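PDB 4EHY: tetraacyldisaccharide 4'-kinase from Aquifex aeolicus, which probably transfers the gamma-phosphate of ATP to the 4'-position of a tetraacyldisaccharide 1-phosphate, forming lipid IVA in the lipid A pathway. Local coordinates for residues Gly98-Leu103 / Thr278-Ile283; Thr201-Arg206 / Lys299-Glu304; Phe267-Gly272 / Tyr288-Ala293. All coordinates share one frame; numbering follows the deposited sequence.

Contact 1. Residues Gly98-Leu103 / Thr278-Ile283. With MG (magnesium ion), chain D; ADP (adenosine-5'-diphosphate), chain B.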
loop_
_atom_site.group_PDB
_atom_site.type_symbol
_atom_site.label_atom_id
_atom_site.label_comp_id
_atom_site.label_asym_id
_atom_site.label_seq_id
_atom_site.Cartn_x
_atom_site.Cartn_y
_atom_site.Cartn_z
ATOM N N GLY A 98 -5.148 -8.786 8.368
ATOM C CA GLY A 98 -4.416 -7.536 8.403
ATOM C C GLY A 98 -5.199 -6.570 7.529
ATOM O O GLY A 98 -5.762 -6.972 6.507
ATOM N N ASP A 99 -5.260 -5.302 7.914
ATOM C CA ASP A 99 -6.167 -4.389 7.224
ATOM C C ASP A 99 -5.801 -4.139 5.746
ATOM O O ASP A 99 -6.672 -4.131 4.874
ATOM C CB ASP A 99 -6.403 -3.083 8.012
ATOM C CG ASP A 99 -5.113 -2.344 8.383
ATOM O OD1 ASP A 99 -4.040 -2.620 7.798
ATOM O OD2 ASP A 99 -5.189 -1.457 9.270
ATOM N N GLU A 100 -4.522 -3.978 5.444
ATOM C CA GLU A 100 -4.151 -3.726 4.048
ATOM C C GLU A 100 -4.462 -4.890 3.104
ATOM O O GLU A 100 -5.077 -4.683 2.060
ATOM C CB GLU A 100 -2.698 -3.256 3.941
ATOM C CG GLU A 100 -2.536 -1.847 4.526
ATOM C CD GLU A 100 -1.140 -1.577 5.031
ATOM O OE1 GLU A 100 -0.852 -0.419 5.412
ATOM O OE2 GLU A 100 -0.334 -2.530 5.059
ATOM N N PRO A 101 -4.026 -6.115 3.451
ATOM C CA PRO A 101 -4.363 -7.234 2.562
ATOM C C PRO A 101 -5.876 -7.369 2.401
ATOM O O PRO A 101 -6.374 -7.666 1.312
ATOM C CB PRO A 101 -3.808 -8.451 3.315
ATOM C CG PRO A 101 -2.659 -7.907 4.086
ATOM C CD PRO A 101 -3.053 -6.509 4.492
ATOM N N TYR A 102 -6.607 -7.159 3.489
ATOM C CA TYR A 102 -8.049 -7.278 3.426
ATOM C C TYR A 102 -8.632 -6.184 2.502
ATOM O O TYR A 102 -9.490 -6.467 1.666
ATOM C CB TYR A 102 -8.662 -7.219 4.819
ATOM C CG TYR A 102 -10.161 -7.392 4.801
ATOM C CD1 TYR A 102 -10.993 -6.317 4.523
ATOM C CD2 TYR A 102 -10.747 -8.637 5.026
ATOM C CE1 TYR A 102 -12.358 -6.464 4.487
ATOM C CE2 TYR A 102 -12.130 -8.790 4.991
ATOM C CZ TYR A 102 -12.924 -7.698 4.722
ATOM O OH TYR A 102 -14.295 -7.816 4.682
ATOM N N LEU A 103 -8.141 -4.953 2.635
ATOM C CA LEU A 103 -8.632 -3.856 1.801
ATOM C C LEU A 103 -8.394 -4.158 0.331
ATOM O O LEU A 103 -9.289 -3.997 -0.499
ATOM C CB LEU A 103 -7.956 -2.531 2.160
ATOM C CG LEU A 103 -8.403 -1.303 1.336
ATOM C CD1 LEU A 103 -9.824 -0.862 1.708
ATOM C CD2 LEU A 103 -7.430 -0.148 1.515
ATOM N N THR A 278 -10.938 7.102 5.810
ATOM C CA THR A 278 -10.476 6.445 4.577
ATOM C C THR A 278 -10.957 5.013 4.365
ATOM O O THR A 278 -11.502 4.385 5.282
ATOM C CB THR A 278 -8.922 6.433 4.558
ATOM O OG1 THR A 278 -8.446 5.374 5.391
ATOM C CG2 THR A 278 -8.355 7.746 5.055
ATOM N N PRO A 279 -10.766 4.483 3.147
ATOM C CA PRO A 279 -11.241 3.112 2.929
ATOM C C PRO A 279 -10.529 2.135 3.877
ATOM O O PRO A 279 -11.120 1.160 4.332
ATOM C CB PRO A 279 -10.853 2.846 1.477
ATOM C CG PRO A 279 -10.933 4.226 0.831
ATOM C CD PRO A 279 -10.377 5.154 1.886
ATOM N N LYS A 280 -9.280 2.431 4.200
ATOM C CA LYS A 280 -8.486 1.562 5.062
ATOM C C LYS A 280 -9.126 1.460 6.440
ATOM O O LYS A 280 -9.181 0.383 7.035
ATOM C CB LYS A 280 -7.040 2.081 5.144
ATOM C CG LYS A 280 -6.139 1.302 6.097
ATOM C CD LYS A 280 -4.708 1.825 6.039
ATOM C CE LYS A 280 -3.835 1.220 7.150
ATOM N NZ LYS A 280 -2.377 1.521 6.929
ATOM N N ASP A 281 -9.650 2.578 6.930
ATOM C CA ASP A 281 -10.377 2.589 8.201
ATOM C C ASP A 281 -11.783 1.994 8.087
ATOM O O ASP A 281 -12.233 1.252 8.961
ATOM C CB ASP A 281 -10.482 4.026 8.727
ATOM C CG ASP A 281 -9.132 4.704 8.833
ATOM O OD1 ASP A 281 -8.413 4.427 9.817
ATOM O OD2 ASP A 281 -8.783 5.499 7.928
ATOM N N LEU A 282 -12.469 2.331 7.000
ATOM C CA LEU A 282 -13.872 1.968 6.800
ATOM C C LEU A 282 -14.116 0.458 6.833
ATOM O O LEU A 282 -15.189 0.012 7.237
ATOM C CB LEU A 282 -14.374 2.542 5.470
ATOM C CG LEU A 282 -15.895 2.591 5.279
ATOM C CD1 LEU A 282 -16.529 3.550 6.274
ATOM C CD2 LEU A 282 -16.234 3.006 3.859
ATOM N N ILE A 283 -13.130 -0.335 6.413
ATOM C CA ILE A 283 -13.297 -1.793 6.396
ATOM C C ILE A 283 -13.526 -2.296 7.801
ATOM O O ILE A 283 -14.077 -3.396 8.016
ATOM C CB ILE A 283 -12.083 -2.541 5.806
ATOM C CG1 ILE A 283 -10.791 -2.040 6.442
ATOM C CG2 ILE A 283 -12.023 -2.382 4.291
ATOM C CD1 ILE A 283 -9.610 -2.950 6.183
HETATM MG MG MG D . 1.278 0.238 5.382
HETATM P PB ADP B . 0.721 2.525 2.702
HETATM O O1B ADP B . 0.740 1.568 3.867
HETATM O O2B ADP B . 2.093 2.964 2.242
HETATM O O3B ADP B . -0.119 2.014 1.551
HETATM P PA ADP B . -1.199 4.183 4.205
HETATM O O1A ADP B . -1.521 5.602 3.826
HETATM O O2A ADP B . -0.984 3.813 5.645
HETATM O O3A ADP B . 0.091 3.891 3.262
HETATM O "O5'" ADP B . -2.381 3.248 3.675
HETATM C "C5'" ADP B . -2.859 3.379 2.346
HETATM C "C4'" ADP B . -4.380 3.300 2.423
HETATM O "O4'" ADP B . -4.876 4.247 3.400
HETATM C "C3'" ADP B . -4.960 3.721 1.094
HETATM O "O3'" ADP B . -5.162 2.577 0.269
HETATM C "C2'" ADP B . -6.258 4.393 1.476
HETATM O "O2'" ADP B . -7.254 3.383 1.659
HETATM C "C1'" ADP B . -5.969 4.989 2.839
HETATM N N9 ADP B . -5.533 6.399 2.669
HETATM C C8 ADP B . -4.316 6.890 2.972
HETATM N N7 ADP B . -4.242 8.224 2.726
HETATM C C5 ADP B . -5.446 8.609 2.258
HETATM C C6 ADP B . -6.048 9.886 1.804
HETATM N N6 ADP B . -5.336 11.057 1.789
HETATM N N1 ADP B . -7.335 9.837 1.401
HETATM C C2 ADP B . -8.056 8.699 1.404
HETATM N N3 ADP B . -7.571 7.509 1.796
HETATM C C4 ADP B . -6.292 7.406 2.232
HETATM O O HOH W 1 1.833 -1.153 3.991
HETATM O O HOH W 2 1.820 -1.044 6.931
HETATM O O HOH W 3 3.314 0.753 5.293
HETATM O O HOH W 4 0.839 1.799 6.742
#

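Contact 2. Residues Thr201-Arg206 / Lys299-Glu304. With ADP (adenosine-5'-diphosphate), chain B.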
loop_
_atom_site.group_PDB
_atom_site.type_symbol
_atom_site.label_atom_id
_atom_site.label_comp_id
_atom_site.label_asym_id
_atom_site.label_seq_id
_atom_site.Cartn_x
_atom_site.Cartn_y
_atom_site.Cartn_z
ATOM N N THR A 201 10.980 6.753 -14.391
ATOM C CA THR A 201 10.412 7.463 -13.263
ATOM C C THR A 201 8.993 7.933 -13.613
ATOM O O THR A 201 8.755 8.455 -14.701
ATOM C CB THR A 201 11.335 8.655 -12.872
ATOM O OG1 THR A 201 12.648 8.167 -12.552
ATOM C CG2 THR A 201 10.785 9.421 -11.682
ATOM N N PHE A 202 8.058 7.738 -12.687
ATOM C CA PHE A 202 6.654 8.034 -12.936
ATOM C C PHE A 202 6.046 8.800 -11.762
ATOM O O PHE A 202 6.141 8.367 -10.621
ATOM C CB PHE A 202 5.892 6.716 -13.174
ATOM C CG PHE A 202 6.525 5.855 -14.224
ATOM C CD1 PHE A 202 7.538 4.968 -13.891
ATOM C CD2 PHE A 202 6.155 5.976 -15.554
ATOM C CE1 PHE A 202 8.156 4.198 -14.860
ATOM C CE2 PHE A 202 6.760 5.195 -16.535
ATOM C CZ PHE A 202 7.772 4.309 -16.186
ATOM N N LYS A 203 5.423 9.939 -12.040
ATOM C CA LYS A 203 4.693 10.679 -11.004
ATOM C C LYS A 203 3.325 10.055 -10.733
ATOM O O LYS A 203 2.578 9.734 -11.655
ATOM C CB LYS A 203 4.505 12.145 -11.401
ATOM C CG LYS A 203 5.785 12.975 -11.433
ATOM C CD LYS A 203 5.426 14.448 -11.592
ATOM C CE LYS A 203 6.648 15.359 -11.530
ATOM N NZ LYS A 203 6.212 16.757 -11.755
ATOM N N MET A 204 2.996 9.891 -9.461
ATOM C CA MET A 204 1.716 9.308 -9.079
ATOM C C MET A 204 0.835 10.365 -8.428
ATOM O O MET A 204 1.256 11.042 -7.489
ATOM C CB MET A 204 1.930 8.150 -8.104
ATOM C CG MET A 204 0.660 7.567 -7.512
ATOM S SD MET A 204 1.024 6.135 -6.465
ATOM C CE MET A 204 -0.339 6.179 -5.297
ATOM N N PHE A 205 -0.390 10.492 -8.925
ATOM C CA PHE A 205 -1.346 11.441 -8.368
ATOM C C PHE A 205 -2.540 10.682 -7.814
ATOM O O PHE A 205 -2.905 9.626 -8.322
ATOM C CB PHE A 205 -1.812 12.436 -9.445
ATOM C CG PHE A 205 -0.723 13.349 -9.967
ATOM C CD1 PHE A 205 -0.583 14.642 -9.472
ATOM C CD2 PHE A 205 0.127 12.931 -10.985
ATOM C CE1 PHE A 205 0.403 15.495 -9.970
ATOM C CE2 PHE A 205 1.115 13.774 -11.487
ATOM C CZ PHE A 205 1.254 15.059 -10.977
ATOM N N ARG A 206 -3.136 11.197 -6.749
ATOM C CA ARG A 206 -4.400 10.641 -6.276
ATOM C C ARG A 206 -5.509 11.638 -6.609
ATOM O O ARG A 206 -5.451 12.810 -6.204
ATOM C CB ARG A 206 -4.342 10.335 -4.778
ATOM C CG ARG A 206 -3.512 9.087 -4.433
ATOM C CD ARG A 206 -3.340 8.907 -2.919
ATOM N NE ARG A 206 -2.912 10.152 -2.297
ATOM C CZ ARG A 206 -2.716 10.318 -0.998
ATOM N NH1 ARG A 206 -2.918 9.311 -0.165
ATOM N NH2 ARG A 206 -2.346 11.507 -0.532
ATOM N N LYS A 299 -3.707 7.852 -10.612
ATOM C CA LYS A 299 -3.361 8.191 -11.980
ATOM C C LYS A 299 -1.842 8.271 -12.098
ATOM O O LYS A 299 -1.179 8.869 -11.244
ATOM C CB LYS A 299 -3.981 9.531 -12.350
ATOM C CG LYS A 299 -5.438 9.633 -11.954
ATOM C CD LYS A 299 -6.358 9.532 -13.150
ATOM C CE LYS A 299 -6.811 10.917 -13.577
ATOM N NZ LYS A 299 -7.927 10.888 -14.562
ATOM N N LEU A 300 -1.291 7.657 -13.144
ATOM C CA LEU A 300 0.160 7.656 -13.357
ATOM C C LEU A 300 0.539 8.410 -14.621
ATOM O O LEU A 300 -0.013 8.158 -15.696
ATOM C CB LEU A 300 0.708 6.226 -13.454
ATOM C CG LEU A 300 1.178 5.492 -12.192
ATOM C CD1 LEU A 300 2.470 6.094 -11.665
ATOM C CD2 LEU A 300 0.101 5.457 -11.104
ATOM N N GLU A 301 1.484 9.333 -14.496
ATOM C CA GLU A 301 2.099 9.938 -15.669
ATOM C C GLU A 301 2.756 8.865 -16.530
ATOM O O GLU A 301 3.423 7.965 -16.018
ATOM C CB GLU A 301 3.153 10.960 -15.267
ATOM C CG GLU A 301 2.601 12.306 -14.861
ATOM C CD GLU A 301 3.662 13.392 -14.907
ATOM O OE1 GLU A 301 4.673 13.202 -15.623
ATOM O OE2 GLU A 301 3.489 14.430 -14.227
ATOM N N ARG A 302 2.574 8.980 -17.841
ATOM C CA ARG A 302 3.192 8.069 -18.792
ATOM C C ARG A 302 2.827 6.625 -18.501
ATOM O O ARG A 302 3.685 5.746 -18.457
ATOM C CB ARG A 302 4.706 8.249 -18.794
ATOM C CG ARG A 302 5.120 9.629 -19.220
ATOM C CD ARG A 302 6.479 9.631 -19.889
ATOM N NE ARG A 302 6.624 10.813 -20.729
ATOM C CZ ARG A 302 6.931 12.017 -20.261
ATOM N NH1 ARG A 302 7.134 12.179 -18.955
ATOM N NH2 ARG A 302 7.041 13.054 -21.093
ATOM N N GLU A 303 1.538 6.395 -18.311
ATOM C CA GLU A 303 1.038 5.075 -17.998
ATOM C C GLU A 303 1.413 4.096 -19.099
ATOM O O GLU A 303 1.788 2.949 -18.841
ATOM C CB GLU A 303 -0.475 5.136 -17.842
ATOM C CG GLU A 303 -1.134 3.809 -17.588
ATOM C CD GLU A 303 -2.593 3.979 -17.204
ATOM O OE1 GLU A 303 -2.859 4.404 -16.051
ATOM O OE2 GLU A 303 -3.462 3.705 -18.066
ATOM N N GLU A 304 1.307 4.555 -20.336
ATOM C CA GLU A 304 1.651 3.719 -21.471
ATOM C C GLU A 304 3.086 3.189 -21.360
ATOM O O GLU A 304 3.365 2.030 -21.682
ATOM C CB GLU A 304 1.426 4.505 -22.761
ATOM C CG GLU A 304 0.007 5.043 -22.859
ATOM C CD GLU A 304 -1.027 3.942 -22.647
ATOM O OE1 GLU A 304 -0.883 2.867 -23.271
ATOM O OE2 GLU A 304 -1.972 4.135 -21.842
HETATM P PB ADP B . 0.721 2.525 2.702
HETATM O O1B ADP B . 0.740 1.568 3.867
HETATM O O2B ADP B . 2.093 2.964 2.242
HETATM O O3B ADP B . -0.119 2.014 1.551
HETATM P PA ADP B . -1.199 4.183 4.205
HETATM O O1A ADP B . -1.521 5.602 3.826
HETATM O O2A ADP B . -0.984 3.813 5.645
HETATM O O3A ADP B . 0.091 3.891 3.262
HETATM O "O5'" ADP B . -2.381 3.248 3.675
HETATM C "C5'" ADP B . -2.859 3.379 2.346
HETATM C "C4'" ADP B . -4.380 3.300 2.423
HETATM O "O4'" ADP B . -4.876 4.247 3.400
HETATM C "C3'" ADP B . -4.960 3.721 1.094
HETATM O "O3'" ADP B . -5.162 2.577 0.269
HETATM C "C2'" ADP B . -6.258 4.393 1.476
HETATM O "O2'" ADP B . -7.254 3.383 1.659
HETATM C "C1'" ADP B . -5.969 4.989 2.839
HETATM N N9 ADP B . -5.533 6.399 2.669
HETATM C C8 ADP B . -4.316 6.890 2.972
HETATM N N7 ADP B . -4.242 8.224 2.726
HETATM C C5 ADP B . -5.446 8.609 2.258
HETATM C C6 ADP B . -6.048 9.886 1.804
HETATM N N6 ADP B . -5.336 11.057 1.789
HETATM N N1 ADP B . -7.335 9.837 1.401
HETATM C C2 ADP B . -8.056 8.699 1.404
HETATM N N3 ADP B . -7.571 7.509 1.796
HETATM C C4 ADP B . -6.292 7.406 2.232
#

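Contact 3. Residues Phe267-Gly272 / Tyr288-Ala293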
loop_
_atom_site.group_PDB
_atom_site.type_symbol
_atom_site.label_atom_id
_atom_site.label_comp_id
_atom_site.label_asym_id
_atom_site.label_seq_id
_atom_site.Cartn_x
_atom_site.Cartn_y
_atom_site.Cartn_z
ATOM N N PHE A 267 -14.606 2.305 19.399
ATOM C CA PHE A 267 -15.156 3.453 18.686
ATOM C C PHE A 267 -16.685 3.457 18.678
ATOM O O PHE A 267 -17.331 2.484 18.268
ATOM C CB PHE A 267 -14.630 3.525 17.253
ATOM C CG PHE A 267 -15.199 4.672 16.467
ATOM C CD1 PHE A 267 -14.670 5.942 16.597
ATOM C CD2 PHE A 267 -16.282 4.481 15.619
ATOM C CE1 PHE A 267 -15.201 7.002 15.887
ATOM C CE2 PHE A 267 -16.810 5.530 14.904
ATOM C CZ PHE A 267 -16.273 6.796 15.038
ATOM N N THR A 268 -17.253 4.564 19.136
ATOM C CA THR A 268 -18.701 4.716 19.212
ATOM C C THR A 268 -19.063 6.098 18.705
ATOM O O THR A 268 -18.760 7.095 19.355
ATOM C CB THR A 268 -19.199 4.558 20.644
ATOM O OG1 THR A 268 -18.554 3.425 21.242
ATOM C CG2 THR A 268 -20.693 4.341 20.656
ATOM N N PRO A 269 -19.699 6.163 17.528
ATOM C CA PRO A 269 -20.030 7.446 16.908
ATOM C C PRO A 269 -21.107 8.171 17.708
ATOM O O PRO A 269 -21.951 7.545 18.350
ATOM C CB PRO A 269 -20.578 7.036 15.544
ATOM C CG PRO A 269 -21.207 5.708 15.803
ATOM C CD PRO A 269 -20.308 5.030 16.808
ATOM N N GLU A 270 -21.063 9.494 17.678
ATOM C CA GLU A 270 -22.069 10.298 18.350
ATOM C C GLU A 270 -23.263 10.471 17.427
ATOM O O GLU A 270 -23.099 10.703 16.232
ATOM C CB GLU A 270 -21.482 11.656 18.739
ATOM C CG GLU A 270 -20.155 11.532 19.475
ATOM C CD GLU A 270 -19.612 12.864 19.952
ATOM O OE1 GLU A 270 -18.376 12.955 20.146
ATOM O OE2 GLU A 270 -20.422 13.805 20.150
ATOM N N GLU A 271 -24.460 10.332 17.984
ATOM C CA GLU A 271 -25.692 10.521 17.236
ATOM C C GLU A 271 -25.711 11.911 16.610
ATOM O O GLU A 271 -25.346 12.897 17.255
ATOM C CB GLU A 271 -26.895 10.377 18.177
ATOM C CG GLU A 271 -28.234 10.759 17.561
ATOM C CD GLU A 271 -29.370 10.717 18.563
ATOM O OE1 GLU A 271 -30.536 10.560 18.142
ATOM O OE2 GLU A 271 -29.103 10.857 19.773
ATOM N N GLY A 272 -26.140 11.990 15.356
ATOM C CA GLY A 272 -26.316 13.276 14.708
ATOM C C GLY A 272 -25.052 13.805 14.054
ATOM O O GLY A 272 -25.086 14.839 13.391
ATOM N N TYR A 288 -21.700 0.954 10.140
ATOM C CA TYR A 288 -21.977 2.167 10.930
ATOM C C TYR A 288 -22.547 3.172 9.958
ATOM O O TYR A 288 -21.868 3.574 9.011
ATOM C CB TYR A 288 -20.715 2.744 11.573
ATOM C CG TYR A 288 -20.068 1.864 12.623
ATOM C CD1 TYR A 288 -19.960 2.290 13.944
ATOM C CD2 TYR A 288 -19.571 0.607 12.296
ATOM C CE1 TYR A 288 -19.366 1.490 14.909
ATOM C CE2 TYR A 288 -18.981 -0.204 13.254
ATOM C CZ TYR A 288 -18.880 0.245 14.557
ATOM O OH TYR A 288 -18.291 -0.555 15.510
ATOM N N GLU A 289 -23.786 3.588 10.184
ATOM C CA GLU A 289 -24.541 4.362 9.191
ATOM C C GLU A 289 -24.082 5.798 8.875
ATOM O O GLU A 289 -24.350 6.315 7.774
ATOM C CB GLU A 289 -26.035 4.357 9.549
ATOM C CG GLU A 289 -26.679 3.012 9.299
ATOM C CD GLU A 289 -28.091 2.922 9.818
ATOM O OE1 GLU A 289 -28.752 3.978 9.949
ATOM O OE2 GLU A 289 -28.536 1.787 10.099
ATOM N N ASN A 290 -23.420 6.464 9.815
ATOM C CA ASN A 290 -23.047 7.870 9.561
ATOM C C ASN A 290 -21.553 8.035 9.314
ATOM O O ASN A 290 -20.988 9.105 9.545
ATOM C CB ASN A 290 -23.463 8.769 10.722
ATOM C CG ASN A 290 -23.169 8.138 12.076
ATOM O OD1 ASN A 290 -22.548 7.059 12.151
ATOM N ND2 ASN A 290 -23.617 8.797 13.156
ATOM N N VAL A 291 -20.921 6.969 8.847
ATOM C CA VAL A 291 -19.480 6.983 8.617
ATOM C C VAL A 291 -19.192 6.781 7.148
ATOM O O VAL A 291 -19.621 5.794 6.552
ATOM C CB VAL A 291 -18.800 5.886 9.430
ATOM C CG1 VAL A 291 -17.310 5.826 9.114
ATOM C CG2 VAL A 291 -19.023 6.150 10.910
ATOM N N PHE A 292 -18.455 7.725 6.572
ATOM C CA PHE A 292 -18.150 7.731 5.153
ATOM C C PHE A 292 -16.637 7.738 4.927
ATOM O O PHE A 292 -15.873 8.128 5.812
ATOM C CB PHE A 292 -18.799 8.968 4.513
ATOM C CG PHE A 292 -20.296 8.969 4.610
ATOM C CD1 PHE A 292 -20.932 9.396 5.775
ATOM C CD2 PHE A 292 -21.069 8.514 3.555
ATOM C CE1 PHE A 292 -22.318 9.390 5.885
ATOM C CE2 PHE A 292 -22.466 8.497 3.652
ATOM C CZ PHE A 292 -23.087 8.935 4.822
ATOM N N ALA A 293 -16.209 7.303 3.746
ATOM C CA ALA A 293 -14.804 7.398 3.378
ATOM C C ALA A 293 -14.590 8.202 2.112
ATOM O O ALA A 293 -15.354 8.089 1.143
ATOM C CB ALA A 293 -14.148 5.984 3.240
#

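Contact 1. Residues Gly98-Leu103 / Thr278-Ile283
Lys280 and Glu100 meet beside the magnesium ion: Lys280 NZ donates to Glu100 OE1 over 2.9 Å in a salt bridge. The ammonium group approaches OE1 on the anti side, 29° out of the carboxylate plane, and the same OE1 binds magnesium at 2.2 Å. Lys280 is extended throughout, CG anti to the backbone N (chi1 176°), which carries NZ along the ribose to the diphosphate. There NZ donates to ADP O2A at 3.0 Å, and Asp260 adds another salt bridge, so three anionic groups share this ammonium. Four waters and ADP O1B complete six ligands around magnesium. Glu100 OE2 is also occupied, accepting from water 1 at 2.8 Å and from water 2.

The grouping is a nucleotide-magnesium site of the P-loop NTPase clan; Thr52, in the predicted ATP-binding loop, lies close to Glu100 and bonds to ADP. Asp99, the residue before Glu100, has its carboxylate partners outside the two segments: His261 at OD1 and Lys284 at OD2.

Helix 279-282 starts in a capping box, whose two bonds, Lys280 N to Thr278 OG1 and Thr278 N to Asp281 OD2, are both weak; Thr278 OG1 also donates to Asp281 OD2 at 2.6 Å. Asp281 OD1 receives Tyr264 OH and Gly234 N. On the side facing 98-103, Ile283 packs with CD1 3.7 Å from Asp99 CB and CG2 3.7 Å from Leu103 CD1.

Contact 2. Residues Thr201-Arg206 / Lys299-Glu304
Backbone bonds join Phe205 to Lys299 and Lys203 to Glu301. Phe205 N donates to Lys299 O at 2.9 Å with an N-H...O angle of 178°, and Lys299 N returns the bond to Phe205 O at 3.0 Å, which makes this an antiparallel hydrogen-bonded pair. Next to it Met204 and Leu300 form a non-hydrogen-bonded pair. Beyond the pairing, Glu301 N still reaches Lys203 O at 3.1 Å, just before the chain turns into helix 303-311.

Strands 201-212 and 291-300 pair antiparallel here; along its other edge strand 201-212 pairs in parallel with 182-186, Phe202 being bonded through its backbone to Leu183 and Leu185. Apolar contacts occupy the face carrying Met204 and Leu300: Leu300 CD1 touches Phe202 CB at 3.8 Å and also Met204 CB, while Met204 and Leu300 both rest on helix 51-61, which begins within the predicted ATP-binding loop.

Contacts at ring edges form a third group. Glu301 O lies in the plane of the Phe202 ring, 3.4 Å from CD2. On the other face, Glu301 OE2 comes to the Phe205 edge 3.7 Å from CE2, with ring and carboxylate planes only 12° apart. Glu301 CG stands anti to its carbonyl carbon (chi1 -80°) and the chain runs on extended, which lays the carboxylate there and alongside Lys203.

Charge plays a looser part. Lys203 and Glu301 run side by side, pointing the same way, and Glu301 OE2 sits 3.3 Å from Lys203 CD, whereas Lys203 NZ, paired with Glu194, stays 4.4 Å from OE2. Replacing Glu301 with an alanine would probably leave the Lys203 methylenes and the Phe205 edge without this cover and remove a nearby negative charge.

Contact 3. Residues Phe267-Gly272 / Tyr288-Ala293
Pro269 is the close-packed centre of this contact, touched by both Tyr288 and Asn290. Its ring meets the edge of the phenol in plane, CD lying 4.0 Å from Tyr288 CD1, and the two side chains cross at about a right angle. For Tyr288, chi1 -65° brings the ring to the proline, and chi2 -118° sets its CD1-CE1 edge there. Asn290 reaches over from the turn, also at about a right angle, with OD1 3.9 Å from Pro269 CB, a van der Waals contact at most. Farther along the phenol edge, Tyr288 CE1 comes 4.1 Å from the carbonyl oxygen Phe267 O. The same CE1 approaches the rim of the Phe267 ring, near its plane, 4.4 Å from CD2. Phe267 is the buried member of this group, its ring also meeting that of Phe232 with planes about 45° apart.

Tyr288 opens a type I beta turn that closes at Val291, where strand 291-300 begins; the facing segment is the loop that leads from strand 252-258 to strand 275-277. Strands 275-277 and 291-300 run parallel, so the contact lies at the end of a strand pair, and Pro269 and Val291 both touch Tyr275.

Past Pro269, toward solvent, the fit slackens. Asn290 ND2 stops 3.7 Å from Glu270 O, and no hydrogen bond crosses between the segments. The CB atoms of Glu270 and Glu271 are directed away from the turn, and both residues are exposed; Glu270 is held instead through its backbone N, bonded to Tyr275 OH, while Gly272 O bonds to Arg227.

In the fold
Burial sets the three contacts apart. Contact 1 is buried, with an ionic metal-and-phosphate end and an apolar patch around Ile283; contact 2 is partly buried and owes its regularity to backbone pairing; contact 3 lies on the surface, about 25 Å from the chain centre to its own centre, and has only van der Waals touches. Contacts 2 and 3 use opposite ends of strand 291-300, their centres about 35 Å apart. Contacts 1 and 3 pack directly together, Ala293 CB lying 3.5 Å from Thr278 C and Val291 meeting Leu282. ADP joins contacts 1 and 2, whose nearest atoms are about 8 Å apart: Lys280 bonds to the alpha-phosphate, while Arg206 lies near the adenine.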